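Local coordinates for probable arylamine n-acetyl transferase (Mycobacterium abscessus, PDB 4GUZ), which probably transfers the acetyl group of acetyl-coenzyme A to the amino group of arylamines, as in other members of the arylamine N-acetyltransferase family, at residues G102-A108 / L186-F191; Y18-G23 / G41-I46; S226-A230 / E240-G244; A53-K57 / D273-L277; C79-V83 / A114-L119. One frame throughout, in Å; residues are numbered along the deposited sequence.

Interaction 1: G102-A108 / L186-F191; sequences GRVQMGA and LSRHTF
Arg103 and Thr190 form an antiparallel hydrogen-bonded pair, Arg103 N to Thr190 O at 2.8 Å and Thr190 N to Arg103 O at 3.0 Å, where strands 96-104 and 185-196 run side by side in the large antiparallel sheet. Arg188 and His189 make a classic beta bulge against Leu173 of the next strand, while on this side Arg188 O takes two donors from the same face of its plane, Gln105 N at 2.8 Å and Met106 N at 3.1 Å. The Arg103 chain passes Thr190 at a slant, CB 3.6 Å from OG1, and runs on to Arg112, where NH1 bonds the carbonyl. Val104 and His189 sit on the other face of the sheet; CB of His189 packs on Arg103 O, and the ring leads away, its NE2 hydrogen-bonded to Asp131 and its ring meeting that of His116, two residues of the probable Cys-His-Asp triad, which His189 borders. Beyond the strand, a type I' turn from Gln105 to Ala108 folds beside Ser187. Gln105 is bent at chi2 (-59°), which turns its amide back to give NE2 to Ala108 O at 2.9 Å. Met106 lays SD beside the Arg188 backbone, and Leu186 CD1 reaches Gly107 CA. At the turn, Ser187 OG accepts Gly107 N at 3.0 Å, and a water joins the same OG to Ala108 O.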
# COMPACT_ATOMS: atom_id res chain seq x y z
N GLY A 102 0.97 -7.59 -8.19
CA GLY A 102 1.56 -6.74 -9.22
C GLY A 102 3.08 -6.75 -9.18
O GLY A 102 3.67 -7.09 -8.16
N ARG A 103 3.71 -6.40 -10.31
CA ARG A 103 5.18 -6.29 -10.47
C ARG A 103 5.53 -4.80 -10.44
O ARG A 103 5.16 -4.09 -11.38
CB ARG A 103 5.62 -6.91 -11.80
CG ARG A 103 5.24 -8.37 -11.97
CD ARG A 103 5.56 -8.84 -13.38
NE ARG A 103 5.10 -10.21 -13.59
CZ ARG A 103 5.78 -11.29 -13.21
NH1 ARG A 103 6.96 -11.17 -12.62
NH2 ARG A 103 5.29 -12.50 -13.44
N VAL A 104 6.17 -4.31 -9.36
CA VAL A 104 6.51 -2.88 -9.24
C VAL A 104 7.71 -2.60 -10.13
O VAL A 104 8.83 -3.03 -9.85
CB VAL A 104 6.72 -2.40 -7.78
CG1 VAL A 104 6.99 -0.89 -7.74
CG2 VAL A 104 5.50 -2.72 -6.92
N GLN A 105 7.47 -1.83 -11.17
CA GLN A 105 8.46 -1.50 -12.20
C GLN A 105 9.12 -0.16 -12.02
O GLN A 105 10.33 -0.04 -12.30
CB GLN A 105 7.79 -1.53 -13.59
CG GLN A 105 7.35 -2.94 -14.06
CD GLN A 105 8.47 -3.97 -14.15
OE1 GLN A 105 8.33 -5.11 -13.71
NE2 GLN A 105 9.60 -3.61 -14.73
N MET A 106 8.35 0.88 -11.65
CA MET A 106 8.81 2.28 -11.52
C MET A 106 9.64 2.71 -12.73
O MET A 106 10.75 3.24 -12.57
CB MET A 106 9.60 2.49 -10.21
CG MET A 106 8.79 2.24 -8.94
SD MET A 106 7.19 3.12 -8.83
CE MET A 106 7.75 4.79 -8.49
N GLY A 107 9.12 2.43 -13.94
CA GLY A 107 9.75 2.79 -15.21
C GLY A 107 10.69 1.78 -15.85
O GLY A 107 10.97 1.90 -17.05
N ALA A 108 11.19 0.82 -15.08
CA ALA A 108 12.13 -0.18 -15.63
C ALA A 108 11.46 -1.12 -16.64
O ALA A 108 10.27 -1.45 -16.50
CB ALA A 108 12.77 -0.98 -14.50
N LEU A 186 4.87 7.60 -16.04
CA LEU A 186 5.88 6.73 -15.42
C LEU A 186 5.19 5.44 -14.99
O LEU A 186 4.33 5.50 -14.11
CB LEU A 186 6.57 7.41 -14.22
CG LEU A 186 7.61 6.53 -13.46
CD1 LEU A 186 8.87 6.26 -14.33
CD2 LEU A 186 8.00 7.16 -12.12
N SER A 187 5.56 4.27 -15.56
CA SER A 187 4.94 3.01 -15.11
C SER A 187 5.19 2.79 -13.63
O SER A 187 6.32 2.97 -13.17
CB SER A 187 5.45 1.81 -15.91
OG SER A 187 6.81 1.54 -15.63
N ARG A 188 4.14 2.44 -12.87
CA ARG A 188 4.28 2.10 -11.45
C ARG A 188 4.43 0.60 -11.32
O ARG A 188 5.46 0.11 -10.92
CB ARG A 188 3.07 2.57 -10.62
CG ARG A 188 3.24 3.89 -9.97
CD ARG A 188 2.12 4.09 -8.98
NE ARG A 188 2.22 5.43 -8.42
CZ ARG A 188 1.40 5.91 -7.50
NH1 ARG A 188 0.39 5.18 -7.05
NH2 ARG A 188 1.57 7.15 -7.05
N HIS A 189 3.37 -0.12 -11.69
CA HIS A 189 3.36 -1.58 -11.65
C HIS A 189 2.57 -2.15 -12.81
O HIS A 189 1.80 -1.43 -13.47
CB HIS A 189 2.77 -2.07 -10.30
CG HIS A 189 1.41 -1.56 -9.94
ND1 HIS A 189 0.28 -1.96 -10.63
CD2 HIS A 189 1.03 -0.79 -8.89
CE1 HIS A 189 -0.74 -1.36 -10.04
NE2 HIS A 189 -0.33 -0.67 -8.96
N THR A 190 2.77 -3.44 -13.07
CA THR A 190 1.97 -4.21 -14.03
C THR A 190 1.26 -5.26 -13.20
O THR A 190 1.79 -5.68 -12.18
CB THR A 190 2.79 -4.85 -15.17
OG1 THR A 190 3.69 -5.84 -14.64
CG2 THR A 190 3.52 -3.82 -16.04
N PHE A 191 0.07 -5.67 -13.59
CA PHE A 191 -0.63 -6.72 -12.85
C PHE A 191 -1.44 -7.57 -13.80
O PHE A 191 -1.76 -7.15 -14.90
CB PHE A 191 -1.52 -6.17 -11.71
CG PHE A 191 -2.61 -5.19 -12.13
CD1 PHE A 191 -2.35 -3.84 -12.21
CD2 PHE A 191 -3.89 -5.64 -12.42
CE1 PHE A 191 -3.34 -2.94 -12.63
CE2 PHE A 191 -4.88 -4.75 -12.83
CZ PHE A 191 -4.61 -3.40 -12.91
O HOH W 1 6.19 -6.17 -15.36
O HOH W 2 7.86 -0.24 -17.20

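Interaction 2: Y18-G23 / G41-I46; sequences YLAFIG and GHVLNI
Tyr18 reaches His42 with its hydroxyl, OH lying 2.8 Å from ND1 in a hydrogen bond whose donor may be either partner. From CB the tyrosine sets out with CG anti to the backbone N (chi1 169°), which carries the ring across toward helix 32-45. One ring face is covered by Ile22 CG2 from its own segment, CE1 comes 4.1 Å from Ile46 CD1, and CZ lies at the edge of the imidazole. The two side chains cross at about a right angle, and OH also touches His42 CB at 3.3 Å. On the far side of the imidazole ring, NE2 is bonded to His82, so the histidine is gripped at both nitrogens and its rotation is fixed. Ile46 CG1 sits over the centre of one face of that ring.

The arrangement joins the C-terminal ends of two helices in the N-terminal helical part of the fold, and Gly23 closes helix 15-21 with a Schellman motif. Ile46 CD1 packs among Tyr18, Phe21 CD2 at 3.8 Å and Ile22 CG2 at 3.9 Å. Phe21 turns an edge to the helix end, its CE2 3.5 Å from Asn45 O. Close approach of the backbones occurs at Gly41, whose CA lies 3.3 Å from Ile22 O. Asn45 ND2 folds back to Gly41 O in the carbonyl plane, on a lone pair, at 2.8 Å.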
# COMPACT_ATOMS: atom_id res chain seq x y z
N TYR A 18 -11.87 -0.39 13.28
CA TYR A 18 -11.22 -0.09 12.01
C TYR A 18 -11.93 1.08 11.33
O TYR A 18 -11.26 2.00 10.86
CB TYR A 18 -11.17 -1.34 11.09
CG TYR A 18 -10.76 -1.00 9.67
CD1 TYR A 18 -9.42 -1.02 9.29
CD2 TYR A 18 -11.69 -0.58 8.73
CE1 TYR A 18 -9.02 -0.65 8.01
CE2 TYR A 18 -11.30 -0.17 7.45
CZ TYR A 18 -9.97 -0.24 7.09
OH TYR A 18 -9.58 0.14 5.83
N LEU A 19 -13.28 1.03 11.27
CA LEU A 19 -14.07 2.06 10.58
C LEU A 19 -13.96 3.42 11.26
O LEU A 19 -13.91 4.43 10.57
CB LEU A 19 -15.54 1.64 10.42
CG LEU A 19 -15.76 0.38 9.57
CD1 LEU A 19 -17.22 -0.10 9.67
CD2 LEU A 19 -15.37 0.59 8.12
N ALA A 20 -13.88 3.45 12.60
CA ALA A 20 -13.72 4.70 13.34
C ALA A 20 -12.34 5.30 13.05
O ALA A 20 -12.23 6.51 12.83
CB ALA A 20 -13.89 4.45 14.84
N PHE A 21 -11.30 4.44 12.98
CA PHE A 21 -9.91 4.83 12.70
C PHE A 21 -9.76 5.48 11.32
O PHE A 21 -9.03 6.45 11.19
CB PHE A 21 -8.97 3.62 12.78
CG PHE A 21 -7.51 4.01 12.79
CD1 PHE A 21 -6.85 4.27 13.99
CD2 PHE A 21 -6.79 4.10 11.61
CE1 PHE A 21 -5.50 4.63 14.00
CE2 PHE A 21 -5.44 4.46 11.62
CZ PHE A 21 -4.80 4.72 12.82
N ILE A 22 -10.42 4.90 10.30
CA ILE A 22 -10.33 5.40 8.92
C ILE A 22 -11.37 6.50 8.67
O ILE A 22 -11.47 7.02 7.56
CB ILE A 22 -10.40 4.24 7.87
CG1 ILE A 22 -11.79 3.54 7.84
CG2 ILE A 22 -9.26 3.24 8.06
CD1 ILE A 22 -12.25 3.18 6.37
N GLY A 23 -12.10 6.88 9.72
CA GLY A 23 -13.10 7.95 9.64
C GLY A 23 -14.29 7.60 8.77
O GLY A 23 -14.86 8.48 8.13
N GLY A 41 -10.57 6.58 3.10
CA GLY A 41 -10.26 6.59 4.53
C GLY A 41 -9.05 5.74 4.88
O GLY A 41 -8.23 6.15 5.70
N HIS A 42 -8.95 4.55 4.28
CA HIS A 42 -7.84 3.62 4.54
C HIS A 42 -6.51 4.25 4.10
O HIS A 42 -5.57 4.34 4.90
CB HIS A 42 -8.06 2.24 3.84
CG HIS A 42 -6.91 1.28 4.00
ND1 HIS A 42 -7.01 0.17 4.82
CD2 HIS A 42 -5.66 1.33 3.48
CE1 HIS A 42 -5.82 -0.40 4.78
NE2 HIS A 42 -4.98 0.26 3.98
N VAL A 43 -6.47 4.72 2.84
CA VAL A 43 -5.26 5.30 2.25
C VAL A 43 -4.82 6.54 3.05
O VAL A 43 -3.64 6.65 3.37
CB VAL A 43 -5.46 5.59 0.74
CG1 VAL A 43 -4.26 6.33 0.16
CG2 VAL A 43 -5.69 4.30 -0.04
N LEU A 44 -5.76 7.38 3.47
CA LEU A 44 -5.42 8.59 4.22
C LEU A 44 -4.97 8.34 5.68
O LEU A 44 -4.11 9.08 6.16
CB LEU A 44 -6.61 9.56 4.22
CG LEU A 44 -6.85 10.33 2.92
CD1 LEU A 44 -8.15 11.13 2.99
CD2 LEU A 44 -5.66 11.23 2.57
N ASN A 45 -5.51 7.32 6.36
CA ASN A 45 -5.23 7.14 7.79
C ASN A 45 -4.31 5.95 8.16
O ASN A 45 -3.56 6.06 9.13
CB ASN A 45 -6.55 7.00 8.53
CG ASN A 45 -7.40 8.25 8.42
OD1 ASN A 45 -7.12 9.26 9.06
ND2 ASN A 45 -8.44 8.20 7.61
N ILE A 46 -4.36 4.83 7.42
CA ILE A 46 -3.47 3.70 7.77
C ILE A 46 -2.08 4.09 7.32
O ILE A 46 -1.88 4.44 6.17
CB ILE A 46 -3.94 2.35 7.17
CG1 ILE A 46 -5.45 2.04 7.47
CG2 ILE A 46 -3.01 1.21 7.62
CD1 ILE A 46 -5.81 1.66 8.93

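Interaction 3: S226-A230 / E240-G244; sequences SPDHA and EIQPG
The imidazole of His229 carries Ile241 O over one face, offset toward the rim, and meets two polar side chains at its edge: Glu240 beside NE2 and Gln242 beside ND1. NE2 donates to Glu240 OE2 at 2.7 Å, arriving on the anti side of the carboxylate with the N-H bent to 130°, and the ring and carboxylate planes stand 83° apart. The extended glutamate chain, CG anti to the backbone N, brings CG too within 3.2 Å of His229 NE2. Such a carboxylate would probably stabilise the protonated form of the imidazole. At the other nitrogen the bond is weak, ND1 lying 3.3 Å from Gln242 OE1.

These residues belong to the beta hairpin of strands 229-234 and 237-242, in the smaller antiparallel sheet. Ala230 and Ile241 form an antiparallel hydrogen-bonded pair, with Ile241 N to Ala230 O at 2.8 Å and the return bond, Ala230 N to Ile241 O, at 3.1 Å. On the face that these two residues share, Ala230 CB touches Ile241 CD1, and Trp155 of the larger sheet packs against both.

Where the hairpin strands part, the type I turn from Ser226 to His229 presents Asp228. Gln242 is bent at chi2 (54°), which brings NE2 to Asp228 OD1 at 3.2 Å from above the carboxylate plane; the same OD1 is bonded to Ser154. Pro243 lays CD and CG against the Asp228 peptide, with CD 3.4 Å from Asp228 O.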
# COMPACT_ATOMS: atom_id res chain seq x y z
N SER A 226 -1.81 12.57 0.55
CA SER A 226 -2.94 13.45 0.80
C SER A 226 -3.55 13.82 -0.55
O SER A 226 -2.88 13.63 -1.57
CB SER A 226 -2.46 14.70 1.54
OG SER A 226 -1.87 14.40 2.80
N PRO A 227 -4.73 14.48 -0.62
CA PRO A 227 -5.25 14.89 -1.94
C PRO A 227 -4.32 15.85 -2.72
O PRO A 227 -4.31 15.81 -3.95
CB PRO A 227 -6.58 15.58 -1.58
CG PRO A 227 -7.00 14.94 -0.30
CD PRO A 227 -5.69 14.81 0.45
N ASP A 228 -3.55 16.70 -2.02
CA ASP A 228 -2.71 17.67 -2.72
C ASP A 228 -1.27 17.70 -2.18
O ASP A 228 -0.57 18.72 -2.30
CB ASP A 228 -3.37 19.07 -2.64
CG ASP A 228 -2.80 20.13 -3.58
OD1 ASP A 228 -2.54 19.80 -4.76
OD2 ASP A 228 -2.59 21.28 -3.13
N HIS A 229 -0.79 16.54 -1.68
CA HIS A 229 0.56 16.46 -1.12
C HIS A 229 0.97 15.04 -0.83
O HIS A 229 0.11 14.20 -0.62
CB HIS A 229 0.64 17.26 0.19
CG HIS A 229 1.97 17.91 0.42
ND1 HIS A 229 2.37 19.01 -0.31
CD2 HIS A 229 2.94 17.58 1.30
CE1 HIS A 229 3.58 19.31 0.14
NE2 HIS A 229 3.96 18.48 1.11
N ALA A 230 2.29 14.81 -0.73
CA ALA A 230 2.86 13.52 -0.32
C ALA A 230 4.23 13.69 0.30
O ALA A 230 4.92 14.67 0.03
CB ALA A 230 2.95 12.57 -1.50
N GLU A 240 9.61 15.72 -0.25
CA GLU A 240 8.31 16.40 -0.05
C GLU A 240 7.76 16.68 -1.43
O GLU A 240 8.39 17.40 -2.20
CB GLU A 240 8.49 17.67 0.80
CG GLU A 240 7.19 18.45 0.90
CD GLU A 240 7.08 19.49 1.99
OE1 GLU A 240 8.08 19.75 2.70
OE2 GLU A 240 5.97 20.04 2.14
N ILE A 241 6.59 16.10 -1.77
CA ILE A 241 6.05 16.16 -3.13
C ILE A 241 4.79 17.03 -3.21
O ILE A 241 3.83 16.82 -2.48
CB ILE A 241 5.73 14.72 -3.63
CG1 ILE A 241 6.93 13.74 -3.43
CG2 ILE A 241 5.23 14.71 -5.09
CD1 ILE A 241 6.51 12.26 -3.30
N GLN A 242 4.80 17.94 -4.18
CA GLN A 242 3.67 18.80 -4.51
C GLN A 242 3.16 18.35 -5.87
O GLN A 242 3.78 18.63 -6.91
CB GLN A 242 4.06 20.30 -4.50
CG GLN A 242 2.89 21.22 -4.91
CD GLN A 242 1.62 20.99 -4.09
OE1 GLN A 242 1.63 21.02 -2.86
NE2 GLN A 242 0.50 20.72 -4.77
N PRO A 243 2.09 17.54 -5.87
CA PRO A 243 1.55 17.04 -7.15
C PRO A 243 1.25 18.18 -8.12
O PRO A 243 0.73 19.22 -7.70
CB PRO A 243 0.26 16.32 -6.74
CG PRO A 243 -0.07 16.86 -5.39
CD PRO A 243 1.25 17.13 -4.74
N GLY A 244 1.63 17.99 -9.39
CA GLY A 244 1.48 19.01 -10.43
C GLY A 244 2.63 20.00 -10.49
O GLY A 244 2.72 20.79 -11.44

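Interaction 4: A53-K57 / D273-L277; sequences AVLHK and DSTLL
Leu55 drives its CD2 methyl into the side of helix 271-282, the tight part of a helix-helix contact that brings the short helix 51-56 against the C-terminal helix. That one methyl meets the backbone at Leu277 N, 3.5 Å away, and at Asp273 O, 3.6 Å away, the donor and acceptor of a single helical i to i+4 bond. Leu276 CG lies 3.7 Å from the same carbon, and Leu277 CB lies 3.9 Å from it. The companion methyl, CD1, turns to the beginning of the segment and rests on Asp273 CB. With CG anti to the carbonyl carbon (chi1 -62°), the leucine fork points across the gap between the helices. Leu276 CD2 also reaches the backbone, 3.7 Å from Leu55 O, and Leu277 continues inward to Leu258 and Leu261 of helix 254-263. Leu269 packs on both Leu55 and Leu277.

The polar side is slacker. His56 is exposed, its ring laid over Leu55 CB, and Asp273 is only partly covered. Lys57, where the chain leaves helical geometry, holds its own segment, NZ being hydrogen-bonded to Ala53 O and to Ser217 O. Between the helices a weak bond links the histidine to the aspartate, the ring and carboxylate planes standing 81° apart: His56 NE2 lies 3.1 Å from Asp273 OD1, with the N-H bent to 131°.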
# COMPACT_ATOMS: atom_id res chain seq x y z
N ALA A 53 10.70 -4.84 8.77
CA ALA A 53 11.61 -5.56 7.87
C ALA A 53 13.03 -5.05 8.02
O ALA A 53 13.98 -5.86 8.01
CB ALA A 53 11.16 -5.41 6.41
N VAL A 54 13.19 -3.73 8.19
CA VAL A 54 14.51 -3.12 8.35
C VAL A 54 15.13 -3.56 9.69
O VAL A 54 16.32 -3.86 9.72
CB VAL A 54 14.45 -1.58 8.21
CG1 VAL A 54 15.84 -0.96 8.33
CG2 VAL A 54 13.81 -1.17 6.89
N LEU A 55 14.32 -3.63 10.77
CA LEU A 55 14.78 -3.98 12.12
C LEU A 55 14.81 -5.49 12.40
O LEU A 55 15.63 -5.91 13.22
CB LEU A 55 13.90 -3.30 13.20
CG LEU A 55 13.86 -1.75 13.24
CD1 LEU A 55 12.61 -1.26 13.96
CD2 LEU A 55 15.07 -1.18 13.93
N HIS A 56 13.89 -6.29 11.82
CA HIS A 56 13.79 -7.71 12.16
C HIS A 56 13.74 -8.70 10.97
O HIS A 56 13.74 -9.91 11.23
CB HIS A 56 12.56 -7.94 13.05
CG HIS A 56 12.47 -7.03 14.24
ND1 HIS A 56 13.47 -6.98 15.20
CD2 HIS A 56 11.50 -6.14 14.58
CE1 HIS A 56 13.09 -6.06 16.07
NE2 HIS A 56 11.91 -5.53 15.74
N LYS A 57 13.72 -8.22 9.69
CA LYS A 57 13.66 -9.07 8.48
C LYS A 57 12.41 -10.00 8.54
O LYS A 57 12.41 -11.09 7.95
CB LYS A 57 14.96 -9.90 8.30
CG LYS A 57 16.26 -9.08 8.26
CD LYS A 57 16.56 -8.50 6.87
CE LYS A 57 17.45 -7.28 6.95
NZ LYS A 57 16.84 -6.20 7.77
N ASP A 273 13.64 -0.45 19.77
CA ASP A 273 13.54 -0.38 18.31
C ASP A 273 14.09 0.95 17.80
O ASP A 273 14.74 0.98 16.76
CB ASP A 273 12.11 -0.61 17.82
CG ASP A 273 11.62 -2.01 18.10
OD1 ASP A 273 12.18 -2.96 17.51
OD2 ASP A 273 10.66 -2.16 18.89
N SER A 274 13.87 2.04 18.57
CA SER A 274 14.39 3.38 18.29
C SER A 274 15.92 3.36 18.28
O SER A 274 16.54 3.92 17.37
CB SER A 274 13.89 4.38 19.33
OG SER A 274 12.50 4.61 19.22
N THR A 275 16.53 2.69 19.30
CA THR A 275 17.97 2.54 19.46
C THR A 275 18.54 1.75 18.27
O THR A 275 19.53 2.17 17.67
CB THR A 275 18.28 1.85 20.81
OG1 THR A 275 17.69 2.61 21.87
CG2 THR A 275 19.78 1.68 21.06
N LEU A 276 17.88 0.63 17.91
CA LEU A 276 18.30 -0.22 16.79
C LEU A 276 18.12 0.51 15.45
O LEU A 276 18.96 0.33 14.56
CB LEU A 276 17.51 -1.54 16.80
CG LEU A 276 17.94 -2.65 15.82
CD1 LEU A 276 19.37 -3.10 16.07
CD2 LEU A 276 16.99 -3.84 15.91
N LEU A 277 17.08 1.35 15.30
CA LEU A 277 16.87 2.07 14.04
C LEU A 277 18.00 3.07 13.80
O LEU A 277 18.56 3.09 12.71
CB LEU A 277 15.49 2.74 13.95
CG LEU A 277 15.19 3.50 12.64
CD1 LEU A 277 15.07 2.57 11.45
CD2 LEU A 277 13.95 4.32 12.76

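Interaction 5: C79-V83 / A114-L119; sequences CYEHV and ATHGML
Cys79 places its CB 3.5 Å from His116 ND1 and its SG 4.0 Å from the same nitrogen, the pairing expected of the Cys-His-Asp triad of arylamine N-acetyltransferases, in which Asp131 is probably the third member. The cysteine opens helix 79-92, and its SG lies between the backbone N and the carbonyl carbon (chi1 74°), a rotamer that turns the sulfur toward strand 116-123. There SG also approaches Gly117 N at 3.8 Å, and the centre of the Tyr80 ring face lies beneath it. The axes of 79-83 and 116-119 run 19° apart and come within 7.7 Å.

Around this first shell, Tyr80 lies across Thr115 to Gly117: CE1 is 3.5 Å from Gly117 N, and OH, bonded to Gln101 OE1, lies against the Thr115 carbonyl, 3.0 Å from Thr115 C. Gly117 has no side chain to meet the Tyr80 ring, which lies close to its backbone; Val83 CG2 comes 3.3 Å from Gly117 O. The side chains of Val83 and Leu119 slide past each other in opposite directions, CG1 nearest CG.

The classic beta bulge of Thr115 and His116 faces Gly102. Outside, His116 NE2 bonds Asp131 OD1, and Phe134 meets its ring edge-to-face.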
# COMPACT_ATOMS: atom_id res chain seq x y z
N CYS A 79 2.59 -3.13 1.94
CA CYS A 79 1.47 -3.61 1.12
C CYS A 79 0.70 -4.80 1.70
O CYS A 79 -0.53 -4.73 1.78
CB CYS A 79 1.89 -3.86 -0.34
SG CYS A 79 2.90 -5.34 -0.61
N TYR A 80 1.41 -5.84 2.14
CA TYR A 80 0.80 -7.08 2.59
C TYR A 80 0.03 -6.90 3.91
O TYR A 80 -0.99 -7.54 4.09
CB TYR A 80 1.83 -8.22 2.64
CG TYR A 80 2.29 -8.60 1.24
CD1 TYR A 80 1.36 -8.86 0.24
CD2 TYR A 80 3.64 -8.60 0.90
CE1 TYR A 80 1.76 -9.10 -1.08
CE2 TYR A 80 4.05 -8.85 -0.41
CZ TYR A 80 3.11 -9.14 -1.38
OH TYR A 80 3.48 -9.41 -2.67
N GLU A 81 0.44 -5.95 4.75
CA GLU A 81 -0.29 -5.65 5.99
C GLU A 81 -1.58 -4.90 5.66
O GLU A 81 -2.65 -5.21 6.20
CB GLU A 81 0.58 -4.82 6.93
CG GLU A 81 1.68 -5.64 7.55
CD GLU A 81 2.72 -4.76 8.20
OE1 GLU A 81 3.59 -4.25 7.46
OE2 GLU A 81 2.65 -4.57 9.44
N HIS A 82 -1.47 -3.91 4.74
CA HIS A 82 -2.59 -3.12 4.24
C HIS A 82 -3.62 -4.03 3.54
O HIS A 82 -4.82 -3.90 3.79
CB HIS A 82 -2.08 -2.06 3.24
CG HIS A 82 -1.51 -0.84 3.89
ND1 HIS A 82 -2.25 0.30 4.03
CD2 HIS A 82 -0.29 -0.65 4.44
CE1 HIS A 82 -1.46 1.17 4.65
NE2 HIS A 82 -0.27 0.64 4.91
N VAL A 83 -3.17 -4.94 2.65
CA VAL A 83 -4.08 -5.85 1.91
C VAL A 83 -4.75 -6.84 2.90
O VAL A 83 -5.95 -7.08 2.77
CB VAL A 83 -3.39 -6.55 0.71
CG1 VAL A 83 -4.17 -7.77 0.23
CG2 VAL A 83 -3.22 -5.56 -0.44
N ALA A 114 6.52 -10.40 -8.92
CA ALA A 114 5.15 -9.97 -8.57
C ALA A 114 5.01 -9.88 -7.07
O ALA A 114 4.46 -10.79 -6.45
CB ALA A 114 4.13 -10.93 -9.15
N THR A 115 5.49 -8.77 -6.47
CA THR A 115 5.52 -8.64 -5.03
C THR A 115 4.74 -7.42 -4.49
O THR A 115 5.01 -6.95 -3.38
CB THR A 115 6.99 -8.69 -4.53
OG1 THR A 115 7.80 -7.79 -5.27
CG2 THR A 115 7.58 -10.10 -4.61
N HIS A 116 3.70 -6.97 -5.21
CA HIS A 116 2.82 -5.92 -4.70
C HIS A 116 1.40 -6.43 -4.68
O HIS A 116 0.82 -6.65 -5.73
CB HIS A 116 2.92 -4.61 -5.52
CG HIS A 116 1.95 -3.57 -5.06
ND1 HIS A 116 1.94 -3.11 -3.76
CD2 HIS A 116 0.95 -2.96 -5.75
CE1 HIS A 116 0.96 -2.22 -3.69
NE2 HIS A 116 0.33 -2.10 -4.86
N GLY A 117 0.86 -6.66 -3.48
CA GLY A 117 -0.50 -7.17 -3.38
C GLY A 117 -1.52 -6.07 -3.51
O GLY A 117 -1.31 -4.96 -3.01
N MET A 118 -2.63 -6.37 -4.20
CA MET A 118 -3.78 -5.48 -4.43
C MET A 118 -5.04 -6.32 -4.39
O MET A 118 -4.96 -7.56 -4.46
CB MET A 118 -3.67 -4.78 -5.80
CG MET A 118 -2.49 -3.83 -5.89
SD MET A 118 -2.18 -3.20 -7.54
CE MET A 118 -1.44 -4.63 -8.34
N LEU A 119 -6.18 -5.67 -4.32
CA LEU A 119 -7.47 -6.33 -4.30
C LEU A 119 -8.36 -5.82 -5.43
O LEU A 119 -8.27 -4.64 -5.80
CB LEU A 119 -8.16 -6.14 -2.94
CG LEU A 119 -7.39 -6.72 -1.75
CD1 LEU A 119 -7.64 -5.92 -0.48
CD2 LEU A 119 -7.64 -8.22 -1.57

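In the fold
From the N terminus, interaction 2 closes a short loop between helices 15-21 and 32-45. Residues 53-57 then open interaction 4, whose partner lies 216 residues on in the C-terminal helix; its long loop encloses interactions 1, 3 and 5. Interaction 5 sets helix 79-92 on strand 116-123, and it crosses interaction 1, since their segments alternate along the chain; the two touch through neighbouring strands 96-104 and 116-123 of the large sheet. Interaction 3 closes the hairpin of the smaller sheet. Interaction 2 meets interaction 5 through His42 and His82, and meets interaction 3 through Leu44, so the end of helix 32-45 touches helix 79-92 and the Ser226-Pro227 turn of the smaller sheet.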